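Local coordinates for tartronate semialdehyde reductase (Salmonella typhimurium, PDB 1VPD), which probably catalyses the NAD(P)H-dependent reduction of tartronate semialdehyde to D-glycerate, the last step of galactarate breakdown to that product, at residues 50-54 with 55-59. Sequence-based numbering, arbitrary orientation.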
ATOM      1  N   GLU A  50      -2.385 -22.847  -4.865  1.00 23.46           N
ATOM      2  CA  GLU A  50      -1.814 -23.288  -6.126  1.00 24.46           C
ATOM      3  C   GLU A  50      -1.123 -22.134  -6.840  1.00 23.72           C
ATOM      4  O   GLU A  50      -1.149 -20.994  -6.361  1.00 23.17           O
ATOM      5  CB  GLU A  50      -2.914 -23.860  -7.011  1.00 25.55           C
ATOM      6  CG  GLU A  50      -3.568 -25.077  -6.388  1.00 28.83           C
ATOM      7  CD  GLU A  50      -4.493 -25.756  -7.346  1.00 32.71           C
ATOM      8  OE1 GLU A  50      -5.489 -25.106  -7.726  1.00 33.52           O
ATOM      9  OE2 GLU A  50      -4.189 -26.925  -7.713  1.00 35.82           O
ATOM     10  N   THR A  51      -0.476 -22.440  -7.961  1.00 22.79           N
ATOM     11  CA  THR A  51       0.212 -21.437  -8.774  1.00 21.93           C
ATOM     12  C   THR A  51       0.063 -21.735 -10.270  1.00 22.50           C
ATOM     13  O   THR A  51      -0.403 -22.811 -10.651  1.00 22.70           O
ATOM     14  CB  THR A  51       1.688 -21.322  -8.347  1.00 21.63           C
ATOM     15  OG1 THR A  51       2.321 -20.236  -9.030  1.00 19.18           O
ATOM     16  CG2 THR A  51       2.518 -22.586  -8.739  1.00 21.35           C
ATOM     17  N   ALA A  52       0.379 -20.754 -11.105  1.00 22.22           N
ATOM     18  CA  ALA A  52       0.452 -20.935 -12.554  1.00 22.59           C
ATOM     19  C   ALA A  52       1.566 -20.068 -13.095  1.00 23.14           C
ATOM     20  O   ALA A  52       2.002 -19.143 -12.409  1.00 23.69           O
ATOM     21  CB  ALA A  52      -0.877 -20.592 -13.214  1.00 22.95           C
ATOM     22  N   SER A  53       2.000 -20.335 -14.326  1.00 23.39           N
ATOM     23  CA  SER A  53       3.242 -19.771 -14.857  1.00 24.53           C
ATOM     24  C   SER A  53       3.085 -18.358 -15.422  1.00 23.65           C
ATOM     25  O   SER A  53       4.088 -17.685 -15.686  1.00 24.72           O
ATOM     26  CB  SER A  53       3.850 -20.694 -15.930  1.00 24.82           C
ATOM     27  OG  SER A  53       4.345 -21.915 -15.354  1.00 28.53           O
ATOM     28  N   THR A  54       1.846 -17.922 -15.656  1.00 21.89           N
ATOM     29  CA  THR A  54       1.603 -16.576 -16.196  1.00 20.39           C
ATOM     30  C   THR A  54       0.339 -16.003 -15.620  1.00 19.47           C
ATOM     31  O   THR A  54      -0.517 -16.726 -15.115  1.00 18.58           O
ATOM     32  CB  THR A  54       1.422 -16.560 -17.725  1.00 20.60           C
ATOM     33  OG1 THR A  54       0.295 -17.364 -18.079  1.00 19.64           O
ATOM     34  CG2 THR A  54       2.625 -17.181 -18.469  1.00 22.00           C
ATOM     35  N   ALA A  55       0.232 -14.683 -15.701  1.00 18.22           N
ATOM     36  CA  ALA A  55      -1.000 -13.993 -15.332  1.00 18.12           C
ATOM     37  C   ALA A  55      -2.164 -14.441 -16.219  1.00 18.16           C
ATOM     38  O   ALA A  55      -3.290 -14.552 -15.754  1.00 17.66           O
ATOM     39  CB  ALA A  55      -0.792 -12.496 -15.436  1.00 17.95           C
ATOM     40  N   LYS A  56      -1.883 -14.691 -17.492  1.00 18.26           N
ATOM     41  CA  LYS A  56      -2.883 -15.182 -18.427  1.00 18.46           C
ATOM     42  C   LYS A  56      -3.482 -16.502 -17.931  1.00 18.23           C
ATOM     43  O   LYS A  56      -4.697 -16.671 -17.925  1.00 18.46           O
ATOM     44  CB  LYS A  56      -2.261 -15.356 -19.813  1.00 18.62           C
ATOM     45  CG  LYS A  56      -3.093 -16.192 -20.812  1.00 19.74           C
ATOM     46  CD  LYS A  56      -2.429 -16.248 -22.175  1.00 22.81           C
ATOM     47  CE  LYS A  56      -3.307 -16.999 -23.191  1.00 25.46           C
ATOM     48  NZ  LYS A  56      -2.622 -17.112 -24.495  1.00 27.87           N
ATOM     49  N   ALA A  57      -2.625 -17.422 -17.495  1.00 18.22           N
ATOM     50  CA  ALA A  57      -3.094 -18.715 -16.988  1.00 18.66           C
ATOM     51  C   ALA A  57      -3.861 -18.579 -15.689  1.00 18.64           C
ATOM     52  O   ALA A  57      -4.811 -19.308 -15.446  1.00 19.52           O
ATOM     53  CB  ALA A  57      -1.936 -19.677 -16.810  1.00 18.84           C
ATOM     54  N   ILE A  58      -3.471 -17.630 -14.838  1.00 18.49           N
ATOM     55  CA  ILE A  58      -4.263 -17.368 -13.644  1.00 18.04           C
ATOM     56  C   ILE A  58      -5.663 -16.891 -14.037  1.00 18.02           C
ATOM     57  O   ILE A  58      -6.649 -17.363 -13.496  1.00 18.33           O
ATOM     58  CB  ILE A  58      -3.527 -16.362 -12.734  1.00 18.03           C
ATOM     59  CG1 ILE A  58      -2.308 -17.077 -12.139  1.00 19.91           C
ATOM     60  CG2 ILE A  58      -4.440 -15.866 -11.637  1.00 19.15           C
ATOM     61  CD1 ILE A  58      -1.431 -16.230 -11.289  1.00 20.50           C
ATOM     62  N   ALA A  59      -5.738 -15.992 -15.010  1.00 18.12           N
ATOM     63  CA  ALA A  59      -7.009 -15.444 -15.446  1.00 18.73           C
ATOM     64  C   ALA A  59      -7.887 -16.507 -16.119  1.00 19.45           C
ATOM     65  O   ALA A  59      -9.103 -16.453 -16.019  1.00 19.93           O
ATOM     66  CB  ALA A  59      -6.777 -14.285 -16.391  1.00 18.60           C
TER
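The peptide plane joining Thr54 to Ala55 has apolar carbons flanking its oxygen obliquely, one on each side of the plane: CG1 of Ile58 lies 3.5 Å from Thr54 O, and CB of Ala57 on the opposite side. At the oxygen end comes Ile58 N, which donates a hydrogen bond to Thr54 O (3.1 Å), tilted 22° out of the carbonyl plane toward the Ala57 side. This is the first i to i+4 bond of the helix beginning at Ala55, and Ala59 N continues the pattern onto Ala55 O.

Thr54 is the N-cap. A chi1 of 61° tucks OG1 in between the main-chain N and C, which turns the hydroxyl oxygen over the opening turn; there it accepts from Ala57 N at 3.0 Å, with an N-H...O angle of 159°. Threonine suits the place because its short side chain can reach an amide in the first turn, where the residue four positions back precedes the helix and offers it no regular helical bond, while its methyl stays beside its own backbone N.

In this Rossmann-type domain the turn leads from edge strand 50-51 into helix 55-61, part of the crossover that carries the chain past strands 30-34 and 7-11 to strand 64-67. Ala52 packs back on that helix: its CB is 3.9 Å from both Ala57 CB and Ile58 CG1, and small methyls let loop and helix approach closely. Ile58, the larger apolar residue, faces the sheet, touching Val32 and Ile11 and lying near Gly9 of the predicted NAD-binding segment. Of the Lys56 side chain, CB alone comes near the cap, 3.7 Å from Thr54 OG1; with CG pointing opposite its own N and an outstretched chain, its ammonium group is carried away from the loop.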